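Long-range contacts in phospholethanolamine N-methyltransferase 2 (Haemonchus contortus, PDB 4KRI), which probably transfers methyl groups from S-adenosylmethionine to phosphomonomethylethanolamine and related phosphobases on the nematode route to phosphocholine: residues Ala1-Val6 with Val144-Tyr149; Phe86-Leu91 with Phe125-Gly130; Val134-Tyr139 with Trp159-Lys164; His151-Asp156 with Arg264-Lys269; Gly218-Gly223 with Phe244-His249. All blocks are in the same frame, centred on the assembly; numbering follows the deposited sequence.

Contact 1: Ala1-Val6 with Val144-Tyr149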
# COMPACT_ATOMS: atom_id res chain seq x y z
N ALA A 1 0.06 -7.55 25.01
CA ALA A 1 -0.44 -6.76 26.14
C ALA A 1 -1.07 -5.45 25.65
O ALA A 1 -0.49 -4.38 25.81
CB ALA A 1 0.68 -6.49 27.13
N SER A 2 -2.27 -5.56 25.06
CA SER A 2 -2.91 -4.43 24.39
C SER A 2 -3.77 -3.55 25.31
O SER A 2 -4.01 -3.88 26.47
CB SER A 2 -3.77 -4.92 23.21
OG SER A 2 -2.98 -5.52 22.20
N MET A 3 -4.24 -2.43 24.77
CA MET A 3 -5.09 -1.50 25.51
C MET A 3 -6.35 -1.18 24.70
O MET A 3 -6.41 -1.47 23.51
CB MET A 3 -4.29 -0.25 25.88
CG MET A 3 -3.53 -0.43 27.19
SD MET A 3 -2.52 0.98 27.65
CE MET A 3 -1.62 1.26 26.13
N PRO A 4 -7.38 -0.60 25.36
CA PRO A 4 -8.66 -0.29 24.70
C PRO A 4 -8.55 0.49 23.39
O PRO A 4 -9.46 0.44 22.56
CB PRO A 4 -9.41 0.55 25.75
CG PRO A 4 -8.46 0.72 26.90
CD PRO A 4 -7.49 -0.40 26.82
N ALA A 5 -7.43 1.19 23.19
CA ALA A 5 -7.18 1.85 21.91
C ALA A 5 -7.23 0.87 20.75
O ALA A 5 -7.60 1.24 19.63
CB ALA A 5 -5.84 2.59 21.94
N VAL A 6 -6.86 -0.39 21.00
CA VAL A 6 -6.87 -1.38 19.93
C VAL A 6 -8.28 -1.68 19.42
O VAL A 6 -8.53 -1.70 18.21
CB VAL A 6 -6.22 -2.69 20.36
CG1 VAL A 6 -6.35 -3.72 19.24
CG2 VAL A 6 -4.77 -2.45 20.67
N VAL A 144 -1.78 -2.41 13.83
CA VAL A 144 -2.35 -2.00 15.11
C VAL A 144 -1.44 -0.93 15.70
O VAL A 144 -0.28 -1.20 16.01
CB VAL A 144 -2.43 -3.18 16.10
CG1 VAL A 144 -3.03 -2.70 17.44
CG2 VAL A 144 -3.28 -4.28 15.51
N LEU A 145 -1.95 0.29 15.84
CA LEU A 145 -1.08 1.41 16.20
C LEU A 145 -0.64 1.37 17.66
O LEU A 145 0.48 1.78 18.00
CB LEU A 145 -1.74 2.76 15.84
CG LEU A 145 -1.90 2.94 14.33
CD1 LEU A 145 -2.72 4.18 14.02
CD2 LEU A 145 -0.53 3.03 13.67
N ASP A 146 -1.50 0.84 18.52
CA ASP A 146 -1.15 0.68 19.92
C ASP A 146 0.13 -0.14 20.01
O ASP A 146 0.99 0.12 20.85
CB ASP A 146 -2.28 -0.03 20.65
CG ASP A 146 -2.09 -0.04 22.13
OD1 ASP A 146 -2.40 1.00 22.77
OD2 ASP A 146 -1.65 -1.09 22.67
N SER A 147 0.24 -1.13 19.14
CA SER A 147 1.38 -2.04 19.23
C SER A 147 2.67 -1.35 18.78
O SER A 147 3.74 -1.62 19.32
CB SER A 147 1.12 -3.30 18.41
OG SER A 147 0.03 -4.00 18.98
N VAL A 148 2.56 -0.45 17.81
CA VAL A 148 3.73 0.32 17.40
C VAL A 148 4.21 1.22 18.53
O VAL A 148 5.40 1.26 18.86
CB VAL A 148 3.41 1.20 16.17
CG1 VAL A 148 4.60 2.11 15.86
CG2 VAL A 148 3.07 0.33 14.95
N TYR A 149 3.27 1.95 19.13
CA TYR A 149 3.65 3.02 20.06
C TYR A 149 3.97 2.56 21.47
O TYR A 149 4.69 3.25 22.18
CB TYR A 149 2.55 4.09 20.10
CG TYR A 149 2.33 4.71 18.74
CD1 TYR A 149 3.39 5.18 17.98
CD2 TYR A 149 1.05 4.84 18.22
CE1 TYR A 149 3.18 5.75 16.73
CE2 TYR A 149 0.84 5.40 16.97
CZ TYR A 149 1.90 5.86 16.24
OH TYR A 149 1.68 6.44 14.99
O HOH W 1 -1.01 -1.80 25.17
O HOH W 2 -1.08 -3.52 21.52
O HOH W 3 -4.52 1.11 18.07
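D146 faces the chain's first residues across a mainly water-bridged junction, and V6 and V144 supply its apolar part. In the apolar group, V6 CG2 lies 3.7 Å from V144 CG1 and 3.5 Å from D146 CB, the V6 side chain crossing each of the other two at about a right angle. With CG anti to the backbone N (chi1 -171°), D146 points its carboxyl group toward 1-6. There M3 CE makes a separate van der Waals approach, 3.5 Å from D146 OD1, doubtful because M3 is poorly ordered. The polar group works through solvent. D146 OD2 accepts from two waters, each at 2.7 Å from OD2. One of them also donates to A1 O, while the other is hydrogen-bonded to S2 OG and donates to S147 OG, 2.8 Å from that water. At the helix start, the D146 N-H donates to a third water, whose own bond to A5 O is weak. Around the junction, S2 OG bonds R103 of strand 98-105, which V6 and V144 also touch. V144, at the N-cap position of helix 145-151, packs on D156 and I158 of strand 156-166, so helix 5-18 begins beside the connection between strands 132-143 and 156-166.

Contact 2: Phe86-Leu91 with Phe125-Gly130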
# COMPACT_ATOMS: atom_id res chain seq x y z
N PHE A 86 -11.56 -22.12 8.98
CA PHE A 86 -11.93 -20.79 9.47
C PHE A 86 -12.46 -19.91 8.35
O PHE A 86 -13.48 -19.25 8.51
CB PHE A 86 -10.75 -20.07 10.13
CG PHE A 86 -10.95 -18.59 10.23
CD1 PHE A 86 -11.81 -18.05 11.18
CD2 PHE A 86 -10.31 -17.72 9.36
CE1 PHE A 86 -12.02 -16.68 11.26
CE2 PHE A 86 -10.52 -16.35 9.44
CZ PHE A 86 -11.37 -15.83 10.40
N ILE A 87 -11.76 -19.87 7.22
CA ILE A 87 -12.20 -18.99 6.13
C ILE A 87 -13.58 -19.42 5.65
O ILE A 87 -14.44 -18.59 5.37
CB ILE A 87 -11.22 -18.99 4.96
CG1 ILE A 87 -9.85 -18.54 5.44
CG2 ILE A 87 -11.72 -18.07 3.85
CD1 ILE A 87 -8.75 -18.68 4.40
N THR A 88 -13.77 -20.73 5.58
CA THR A 88 -15.06 -21.30 5.21
C THR A 88 -16.14 -20.86 6.18
O THR A 88 -17.20 -20.38 5.77
CB THR A 88 -14.99 -22.83 5.17
OG1 THR A 88 -14.05 -23.22 4.17
CG2 THR A 88 -16.35 -23.42 4.84
N ALA A 89 -15.87 -20.98 7.48
CA ALA A 89 -16.87 -20.65 8.49
C ALA A 89 -17.14 -19.15 8.50
O ALA A 89 -18.27 -18.71 8.70
CB ALA A 89 -16.42 -21.12 9.87
N ALA A 90 -16.10 -18.36 8.29
CA ALA A 90 -16.26 -16.91 8.24
C ALA A 90 -17.15 -16.49 7.08
O ALA A 90 -18.06 -15.68 7.25
CB ALA A 90 -14.90 -16.22 8.16
N LEU A 91 -16.91 -17.06 5.90
CA LEU A 91 -17.73 -16.78 4.73
C LEU A 91 -19.18 -17.20 4.93
O LEU A 91 -20.10 -16.48 4.55
CB LEU A 91 -17.15 -17.46 3.48
CG LEU A 91 -15.91 -16.75 2.91
CD1 LEU A 91 -15.21 -17.65 1.89
CD2 LEU A 91 -16.30 -15.43 2.25
N PHE A 125 -8.97 -17.72 -1.83
CA PHE A 125 -9.94 -18.71 -1.36
C PHE A 125 -11.35 -18.54 -1.94
O PHE A 125 -11.88 -17.43 -1.99
CB PHE A 125 -10.00 -18.72 0.18
CG PHE A 125 -10.63 -19.97 0.75
CD1 PHE A 125 -9.84 -21.05 1.11
CD2 PHE A 125 -12.00 -20.06 0.91
CE1 PHE A 125 -10.41 -22.20 1.64
CE2 PHE A 125 -12.58 -21.21 1.44
CZ PHE A 125 -11.79 -22.28 1.80
N ARG A 126 -11.94 -19.64 -2.38
CA ARG A 126 -13.29 -19.61 -2.93
C ARG A 126 -14.17 -20.67 -2.28
O ARG A 126 -13.72 -21.78 -2.00
CB ARG A 126 -13.26 -19.81 -4.46
CG ARG A 126 -12.64 -18.65 -5.24
CD ARG A 126 -13.47 -17.38 -5.13
NE ARG A 126 -12.86 -16.25 -5.82
CZ ARG A 126 -12.10 -15.33 -5.23
NH1 ARG A 126 -11.84 -15.41 -3.92
NH2 ARG A 126 -11.60 -14.33 -5.93
N LEU A 127 -15.43 -20.32 -2.02
CA LEU A 127 -16.37 -21.27 -1.44
C LEU A 127 -17.62 -21.35 -2.31
O LEU A 127 -18.17 -20.33 -2.72
CB LEU A 127 -16.76 -20.83 -0.02
CG LEU A 127 -17.83 -21.68 0.67
CD1 LEU A 127 -17.32 -23.10 0.84
CD2 LEU A 127 -18.23 -21.07 2.02
N GLU A 128 -18.07 -22.57 -2.60
CA GLU A 128 -19.32 -22.72 -3.32
C GLU A 128 -20.52 -22.26 -2.48
O GLU A 128 -20.70 -22.68 -1.35
CB GLU A 128 -19.53 -24.17 -3.76
CG GLU A 128 -20.92 -24.41 -4.36
CD GLU A 128 -21.15 -25.86 -4.75
OE1 GLU A 128 -20.34 -26.41 -5.53
OE2 GLU A 128 -22.14 -26.45 -4.27
N GLU A 129 -21.33 -21.38 -3.05
CA GLU A 129 -22.55 -20.92 -2.38
C GLU A 129 -23.62 -20.67 -3.44
O GLU A 129 -23.49 -19.76 -4.26
CB GLU A 129 -22.28 -19.66 -1.55
CG GLU A 129 -23.52 -19.07 -0.88
CD GLU A 129 -23.23 -17.79 -0.10
OE1 GLU A 129 -23.74 -16.72 -0.50
OE2 GLU A 129 -22.50 -17.85 0.91
N GLY A 130 -24.67 -21.48 -3.43
CA GLY A 130 -25.67 -21.38 -4.47
C GLY A 130 -25.10 -21.85 -5.79
O GLY A 130 -24.39 -22.86 -5.84
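F125 is turned with CG anti to its backbone N (chi1 -162°), which starts its ring toward helix 80-93, and I87 has CG2 anti to its own N, placing that methyl at the ring. I87 CB then sits over the ring's centre, 4.2 Å from the centroid of F125 and 9° off the normal, a CH-pi contact. I87 CG2 comes closer to a single ring atom, 3.6 Å from F125 CD2. At the far end of the ring T88 OG1 approaches F125 CZ at 3.4 Å, while the hydroxyl is hydrogen-bonded to D84 O in the preceding helical turn. L91 CD1 fills the angle between the two residues of 125-130, lying 4.1 Å from F125 CD2 and 4.0 Å from L127 CB. The L91 and L127 side chains run antiparallel, side by side, whereas T88 CG2 meets L127 CD1 at 4.1 Å with the side chains crossing at about a right angle. I87, T88 and L91 follow the i, i+1, i+4 spacing of one helical side. This is largely apolar packing of a helix on a helix-to-strand connection in an alpha/beta domain: helix 80-93 covers the exit from helix 114-124 into strand 127-129, with L91 also touching F136 of strand 132-143.

Contact 3: Val134-Tyr139 with Trp159-Lys164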
# COMPACT_ATOMS: atom_id res chain seq x y z
N VAL A 134 -18.39 -17.69 -3.49
CA VAL A 134 -18.19 -16.50 -2.69
C VAL A 134 -16.75 -16.49 -2.20
O VAL A 134 -16.10 -17.54 -2.15
CB VAL A 134 -19.13 -16.43 -1.46
CG1 VAL A 134 -20.57 -16.24 -1.91
CG2 VAL A 134 -18.98 -17.67 -0.57
N GLY A 135 -16.25 -15.31 -1.86
CA GLY A 135 -14.89 -15.18 -1.37
C GLY A 135 -14.71 -13.80 -0.79
O GLY A 135 -15.65 -13.01 -0.77
N PHE A 136 -13.51 -13.51 -0.32
CA PHE A 136 -13.26 -12.18 0.23
C PHE A 136 -12.59 -11.25 -0.77
O PHE A 136 -11.59 -11.62 -1.39
CB PHE A 136 -12.40 -12.27 1.49
CG PHE A 136 -13.14 -12.76 2.69
CD1 PHE A 136 -14.19 -12.01 3.23
CD2 PHE A 136 -12.80 -13.96 3.30
CE1 PHE A 136 -14.89 -12.46 4.35
CE2 PHE A 136 -13.49 -14.42 4.41
CZ PHE A 136 -14.54 -13.67 4.94
N GLN A 137 -13.16 -10.06 -0.92
CA GLN A 137 -12.52 -8.99 -1.68
C GLN A 137 -11.62 -8.20 -0.74
O GLN A 137 -12.01 -7.88 0.39
CB GLN A 137 -13.57 -8.06 -2.30
CG GLN A 137 -13.00 -6.81 -2.96
CD GLN A 137 -14.08 -5.93 -3.56
OE1 GLN A 137 -14.91 -6.40 -4.34
NE2 GLN A 137 -14.08 -4.66 -3.19
N PHE A 138 -10.41 -7.90 -1.19
CA PHE A 138 -9.44 -7.18 -0.36
C PHE A 138 -9.77 -5.69 -0.23
O PHE A 138 -10.13 -5.03 -1.21
CB PHE A 138 -8.04 -7.36 -0.95
CG PHE A 138 -6.98 -6.59 -0.22
CD1 PHE A 138 -6.43 -7.09 0.96
CD2 PHE A 138 -6.56 -5.35 -0.69
CE1 PHE A 138 -5.46 -6.38 1.65
CE2 PHE A 138 -5.58 -4.64 -0.00
CZ PHE A 138 -5.04 -5.15 1.16
N TYR A 139 -9.65 -5.16 0.99
CA TYR A 139 -9.74 -3.72 1.21
C TYR A 139 -8.43 -3.11 1.73
O TYR A 139 -7.90 -2.17 1.14
CB TYR A 139 -10.91 -3.34 2.12
CG TYR A 139 -11.05 -1.85 2.29
CD1 TYR A 139 -11.64 -1.07 1.30
CD2 TYR A 139 -10.59 -1.22 3.43
CE1 TYR A 139 -11.75 0.31 1.44
CE2 TYR A 139 -10.71 0.16 3.58
CZ TYR A 139 -11.29 0.91 2.60
OH TYR A 139 -11.39 2.28 2.78
N TRP A 159 -6.63 -7.03 8.98
CA TRP A 159 -7.12 -7.12 7.61
C TRP A 159 -8.55 -6.63 7.57
O TRP A 159 -9.34 -6.96 8.44
CB TRP A 159 -7.10 -8.58 7.11
CG TRP A 159 -5.76 -9.12 6.74
CD1 TRP A 159 -5.24 -9.26 5.48
CD2 TRP A 159 -4.77 -9.64 7.63
NE1 TRP A 159 -3.99 -9.82 5.54
CE2 TRP A 159 -3.67 -10.06 6.85
CE3 TRP A 159 -4.71 -9.79 9.02
CZ2 TRP A 159 -2.52 -10.61 7.42
CZ3 TRP A 159 -3.57 -10.33 9.58
CH2 TRP A 159 -2.49 -10.73 8.78
N THR A 160 -8.89 -5.86 6.54
CA THR A 160 -10.27 -5.49 6.29
C THR A 160 -10.64 -6.16 4.97
O THR A 160 -10.04 -5.84 3.95
CB THR A 160 -10.42 -3.96 6.12
OG1 THR A 160 -10.05 -3.30 7.34
CG2 THR A 160 -11.87 -3.60 5.81
N LEU A 161 -11.61 -7.07 5.00
CA LEU A 161 -12.02 -7.83 3.80
C LEU A 161 -13.54 -7.81 3.70
O LEU A 161 -14.22 -7.65 4.71
CB LEU A 161 -11.55 -9.28 3.94
CG LEU A 161 -10.06 -9.51 4.24
CD1 LEU A 161 -9.82 -10.97 4.64
CD2 LEU A 161 -9.20 -9.14 3.05
N MET A 162 -14.07 -7.97 2.49
CA MET A 162 -15.52 -7.97 2.31
C MET A 162 -15.97 -9.21 1.55
O MET A 162 -15.34 -9.59 0.56
CB MET A 162 -15.93 -6.70 1.53
CG MET A 162 -17.43 -6.51 1.36
SD MET A 162 -17.88 -4.82 0.88
CE MET A 162 -16.24 -4.08 0.75
N LYS A 163 -17.05 -9.84 1.99
CA LYS A 163 -17.57 -11.01 1.30
C LYS A 163 -18.24 -10.60 -0.01
O LYS A 163 -19.09 -9.71 -0.01
CB LYS A 163 -18.61 -11.72 2.16
CG LYS A 163 -19.14 -13.00 1.52
CD LYS A 163 -20.25 -13.63 2.36
CE LYS A 163 -20.82 -14.86 1.67
NZ LYS A 163 -21.81 -15.59 2.50
N LYS A 164 -17.87 -11.25 -1.11
CA LYS A 164 -18.41 -10.92 -2.43
C LYS A 164 -18.72 -12.19 -3.22
O LYS A 164 -18.17 -13.26 -2.94
CB LYS A 164 -17.41 -10.07 -3.23
CG LYS A 164 -17.15 -8.71 -2.65
CD LYS A 164 -18.39 -7.82 -2.73
CE LYS A 164 -18.06 -6.40 -2.28
NZ LYS A 164 -19.26 -5.51 -2.30
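V134-Y139 and W159-K164 pair as antiparallel strands, G135 with K164 and Q137 with M162 being hydrogen-bonded pairs, F136 with K163 and F138 with L161 non-hydrogen-bonded ones. Q137 N donates to M162 O at 2.7 Å, with 165° at the hydrogen. In return M162 N donates to Q137 O at 2.9 Å. A further bond runs from Y139 N to T160 O at 3.1 Å, less straight at 138°. On one face F136 CD1 rests 3.9 Å from L161 CB, and L161 CD2 reaches F138 CD1 at 4.0 Å. V134 CG1 touches K163 CE at 3.8 Å; the extended K163 chain carries NZ on to E129 and to the carbonyls of L91 and L94. On the other face K164 CG, anti to the carbonyl carbon (chi1 -66°), lies 3.6 Å from Q137 OE1, and K164 NZ pairs with D97. The F136 side of this strand pair packs against helix 80-93, with F138 on helix 114-124, while T160 and M162 touch helix 5-18; strand 98-105 continues the pairing beyond 156-166.

Contact 4: His151-Asp156 with Arg264-Lys269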
# COMPACT_ATOMS: atom_id res chain seq x y z
N HIS A 151 4.59 -1.07 22.24
CA HIS A 151 5.36 -2.31 22.25
C HIS A 151 6.45 -2.43 21.18
O HIS A 151 7.05 -3.50 21.02
CB HIS A 151 4.42 -3.52 22.14
CG HIS A 151 3.43 -3.61 23.25
ND1 HIS A 151 3.80 -3.81 24.56
CD2 HIS A 151 2.08 -3.55 23.24
CE1 HIS A 151 2.72 -3.85 25.32
NE2 HIS A 151 1.66 -3.70 24.55
N GLN A 152 6.72 -1.33 20.47
CA GLN A 152 7.67 -1.36 19.36
C GLN A 152 7.45 -2.55 18.42
O GLN A 152 8.39 -3.24 18.01
CB GLN A 152 9.11 -1.32 19.88
CG GLN A 152 9.57 0.08 20.31
CD GLN A 152 11.07 0.17 20.49
OE1 GLN A 152 11.68 -0.75 21.03
NE2 GLN A 152 11.65 1.27 20.06
N ASN A 153 6.18 -2.78 18.10
CA ASN A 153 5.78 -3.91 17.27
C ASN A 153 5.02 -3.40 16.05
O ASN A 153 3.91 -2.90 16.18
CB ASN A 153 4.87 -4.84 18.08
CG ASN A 153 4.37 -6.02 17.28
OD1 ASN A 153 4.82 -6.27 16.15
ND2 ASN A 153 3.44 -6.79 17.87
N TRP A 154 5.62 -3.56 14.87
CA TRP A 154 5.06 -3.10 13.60
C TRP A 154 4.39 -4.24 12.84
O TRP A 154 3.88 -4.03 11.74
CB TRP A 154 6.17 -2.48 12.72
CG TRP A 154 6.56 -1.04 13.07
CD1 TRP A 154 6.16 0.10 12.41
CD2 TRP A 154 7.42 -0.61 14.15
NE1 TRP A 154 6.72 1.20 13.02
CE2 TRP A 154 7.49 0.81 14.07
CE3 TRP A 154 8.13 -1.27 15.16
CZ2 TRP A 154 8.24 1.56 14.98
CZ3 TRP A 154 8.87 -0.51 16.06
CH2 TRP A 154 8.93 0.89 15.96
N LEU A 155 4.39 -5.43 13.42
CA LEU A 155 3.85 -6.61 12.74
C LEU A 155 2.55 -7.14 13.36
O LEU A 155 2.25 -8.34 13.28
CB LEU A 155 4.89 -7.72 12.69
CG LEU A 155 6.24 -7.29 12.12
CD1 LEU A 155 7.23 -8.44 12.30
CD2 LEU A 155 6.12 -6.89 10.65
N ASP A 156 1.78 -6.25 13.96
CA ASP A 156 0.49 -6.61 14.52
C ASP A 156 -0.52 -6.11 13.49
O ASP A 156 -0.66 -4.90 13.30
CB ASP A 156 0.32 -5.93 15.89
CG ASP A 156 -0.80 -6.52 16.72
OD1 ASP A 156 -1.55 -7.38 16.19
OD2 ASP A 156 -0.94 -6.11 17.90
N ARG A 264 11.73 -4.10 7.73
CA ARG A 264 12.84 -3.20 8.01
C ARG A 264 12.54 -2.20 9.11
O ARG A 264 13.39 -1.93 9.96
CB ARG A 264 13.34 -2.55 6.73
CG ARG A 264 14.07 -3.57 5.85
CD ARG A 264 14.53 -2.99 4.54
NE ARG A 264 15.01 -4.06 3.67
CZ ARG A 264 15.55 -3.87 2.47
NH1 ARG A 264 15.71 -2.65 1.99
NH2 ARG A 264 15.94 -4.92 1.75
N VAL A 265 11.33 -1.66 9.14
CA VAL A 265 11.01 -0.74 10.23
C VAL A 265 10.84 -1.48 11.55
O VAL A 265 11.20 -0.96 12.61
CB VAL A 265 9.80 0.18 9.91
CG1 VAL A 265 8.50 -0.61 9.93
CG2 VAL A 265 9.74 1.33 10.94
N HIS A 266 10.32 -2.72 11.51
CA HIS A 266 10.16 -3.49 12.73
C HIS A 266 11.52 -3.81 13.36
O HIS A 266 11.69 -3.84 14.58
CB HIS A 266 9.38 -4.78 12.46
CG HIS A 266 9.16 -5.63 13.67
ND1 HIS A 266 8.15 -5.40 14.58
CD2 HIS A 266 9.82 -6.73 14.12
CE1 HIS A 266 8.20 -6.31 15.53
NE2 HIS A 266 9.20 -7.13 15.27
N LYS A 267 12.51 -4.06 12.51
CA LYS A 267 13.84 -4.38 13.01
C LYS A 267 14.61 -3.15 13.48
O LYS A 267 15.30 -3.19 14.50
CB LYS A 267 14.64 -5.12 11.94
CG LYS A 267 14.13 -6.53 11.72
CD LYS A 267 15.09 -7.35 10.88
CE LYS A 267 14.57 -8.77 10.68
NZ LYS A 267 14.95 -9.29 9.34
N GLU A 268 14.47 -2.05 12.74
CA GLU A 268 15.26 -0.85 12.98
C GLU A 268 14.60 0.11 13.97
O GLU A 268 15.28 0.80 14.74
CB GLU A 268 15.55 -0.16 11.64
CG GLU A 268 16.54 -0.95 10.76
CD GLU A 268 16.48 -0.63 9.27
OE1 GLU A 268 15.81 0.35 8.87
OE2 GLU A 268 17.12 -1.36 8.48
N LYS A 269 13.27 0.12 13.96
CA LYS A 269 12.43 0.83 14.93
C LYS A 269 12.46 2.37 14.79
O LYS A 269 13.44 3.03 15.14
CB LYS A 269 12.71 0.36 16.36
CG LYS A 269 12.71 -1.18 16.48
CD LYS A 269 12.33 -1.68 17.86
CE LYS A 269 12.21 -3.21 17.89
NZ LYS A 269 10.98 -3.75 17.19
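An Asx turn, N153 OD1 accepting from L155 N at 2.9 Å, shapes the loop 151-156 where it meets the end of helix 255-268, a helix of the methyltransferase domain. Next to that turn, W154 N donates to H266 ND1 at 3.1 Å, nearly straight (166°) and only 6° out of the imidazole plane. The H266 ring is held between two groups: L155 CD1 stands over the centre of one face, 3.6 Å from the centroid, and K269 NZ over the centre of the opposite face. The W154 indole crosses V265 at about a right angle: V265 CG1 sits over the five-membered ring, 3.8 Å from its centroid, while at the other end W154 CH2 meets K269 CA at 3.6 Å. The indole N-H goes to V273 O. K269 bends at chi4 (-73°), bringing NZ to Q152 O at 2.8 Å and to H266 O at 2.7 Å; both donor directions lie in the carbonyl planes. The K269 and Q152 side chains cross at about a right angle, with K269 CD against the amide of Q152. Since ND1 accepts from a backbone amide, it carries no proton in this geometry, and the ammonium over the ring would probably disfavour a positively charged imidazole. The K269 NZ group thus ties a loop carbonyl, Q152 O, to H266 O in the helix's last turn.

Contact 5: Gly218-Gly223 with Phe244-His249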
# COMPACT_ATOMS: atom_id res chain seq x y z
N GLY A 218 9.90 22.79 0.24
CA GLY A 218 10.17 23.99 1.00
C GLY A 218 10.32 23.64 2.47
O GLY A 218 10.56 22.48 2.81
N PRO A 219 10.19 24.64 3.36
CA PRO A 219 10.36 24.41 4.80
C PRO A 219 9.37 23.38 5.34
O PRO A 219 8.16 23.51 5.11
CB PRO A 219 10.07 25.78 5.41
CG PRO A 219 10.33 26.76 4.31
CD PRO A 219 9.91 26.05 3.05
N MET A 220 9.89 22.36 6.00
CA MET A 220 9.06 21.38 6.70
C MET A 220 9.49 21.35 8.16
O MET A 220 10.66 21.62 8.47
CB MET A 220 9.20 20.00 6.05
CG MET A 220 8.70 19.99 4.60
SD MET A 220 8.58 18.34 3.89
CE MET A 220 10.30 17.90 3.94
N LYS A 221 8.56 21.04 9.06
CA LYS A 221 8.87 21.07 10.48
C LYS A 221 8.68 19.72 11.14
O LYS A 221 7.85 18.92 10.71
CB LYS A 221 8.02 22.14 11.19
CG LYS A 221 8.34 23.55 10.70
CD LYS A 221 7.56 24.61 11.48
CE LYS A 221 7.85 24.53 12.96
NZ LYS A 221 7.51 25.81 13.66
N THR A 222 9.46 19.47 12.19
CA THR A 222 9.35 18.26 12.97
C THR A 222 7.91 18.02 13.40
O THR A 222 7.24 18.93 13.90
CB THR A 222 10.22 18.34 14.23
OG1 THR A 222 11.58 18.58 13.83
CG2 THR A 222 10.15 17.05 15.02
N GLY A 223 7.42 16.80 13.18
CA GLY A 223 6.11 16.44 13.70
C GLY A 223 4.98 16.66 12.71
O GLY A 223 3.86 16.19 12.96
N PHE A 244 13.95 14.87 8.41
CA PHE A 244 13.13 16.03 8.73
C PHE A 244 12.27 15.86 9.98
O PHE A 244 11.63 16.81 10.43
CB PHE A 244 12.25 16.40 7.53
CG PHE A 244 13.04 16.75 6.30
CD1 PHE A 244 13.48 18.05 6.09
CD2 PHE A 244 13.34 15.78 5.35
CE1 PHE A 244 14.21 18.38 4.97
CE2 PHE A 244 14.07 16.10 4.23
CZ PHE A 244 14.50 17.40 4.03
N GLY A 245 12.23 14.65 10.54
CA GLY A 245 11.44 14.43 11.74
C GLY A 245 9.94 14.44 11.47
O GLY A 245 9.14 14.69 12.38
N LEU A 246 9.58 14.16 10.22
CA LEU A 246 8.17 14.08 9.85
C LEU A 246 7.57 12.79 10.39
O LEU A 246 8.26 11.78 10.53
CB LEU A 246 8.03 14.08 8.34
CG LEU A 246 8.44 15.39 7.66
CD1 LEU A 246 8.34 15.26 6.15
CD2 LEU A 246 7.53 16.49 8.16
N GLN A 247 6.27 12.84 10.70
CA GLN A 247 5.50 11.63 10.94
C GLN A 247 4.95 11.20 9.59
O GLN A 247 4.25 11.97 8.91
CB GLN A 247 4.35 11.91 11.91
CG GLN A 247 3.47 10.71 12.19
CD GLN A 247 2.43 11.00 13.25
OE1 GLN A 247 1.31 11.41 12.94
NE2 GLN A 247 2.80 10.81 14.50
N VAL A 248 5.29 9.99 9.17
CA VAL A 248 5.01 9.56 7.80
C VAL A 248 4.17 8.31 7.79
O VAL A 248 4.52 7.33 8.44
CB VAL A 248 6.30 9.26 7.01
CG1 VAL A 248 5.94 8.96 5.56
CG2 VAL A 248 7.27 10.44 7.10
N HIS A 249 3.06 8.34 7.05
CA HIS A 249 2.26 7.14 6.86
C HIS A 249 2.38 6.76 5.41
O HIS A 249 2.02 7.52 4.52
CB HIS A 249 0.78 7.38 7.17
CG HIS A 249 -0.05 6.15 7.03
ND1 HIS A 249 0.21 4.99 7.73
CD2 HIS A 249 -1.14 5.87 6.26
CE1 HIS A 249 -0.67 4.06 7.41
NE2 HIS A 249 -1.50 4.57 6.52
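The G223 amide donates to G245 O at 2.8 Å with an N-H...O angle of 157°, the nitrogen standing above the carbonyl plane, 39° out of it. T222 flanks this bond: its CA is 3.6 Å from G245 O, and CG2 lies on the same oxygen at 3.7 Å. G245, at positive phi just after helix 235-244, comes close to T222, their CA atoms 4.5 Å apart. In the Rossmann-like methyltransferase domain, 218-223 leads into strand 225-229, and 244-249 runs from the end of helix 235-244 into the parallel neighbour 247-252. M220 bends at chi3 (-64°) and sets CE over the centre of the F244 ring, 3.8 Å from its centroid, a CH-pi contact with SD farther off in a Met-aromatic arrangement. M220 SD also touches L246 CD1 at 3.8 Å, the two side chains crossing at about a right angle, and L246 CD2 reaches K221 O at 3.5 Å. F244 packs further on L211 and L214 of helix 206-215.

In the fold
Contacts 2 and 3 form one packed region, their centres about 11 Å apart: L127 O bonds V134 N, and L91 CD2 lies 3.7 Å from F136 CZ. Contacts 1 and 4 are joined at the other end of strands 132-143 and 156-166, where S147 OG meets D156 OD2 at 2.6 Å and V148 packs on W154. Contact 4 then links this N-terminal part to the methyltransferase domain, where contact 5 lies about 20 Å away between centres, nested within the loop that contact 4 closes. None of the contacts supplies a residue of the phosphobase pocket; the F138 side chain of contact 3 is about 9 Å from bound S-adenosylhomocysteine, and F244 of contact 5 about 13 Å.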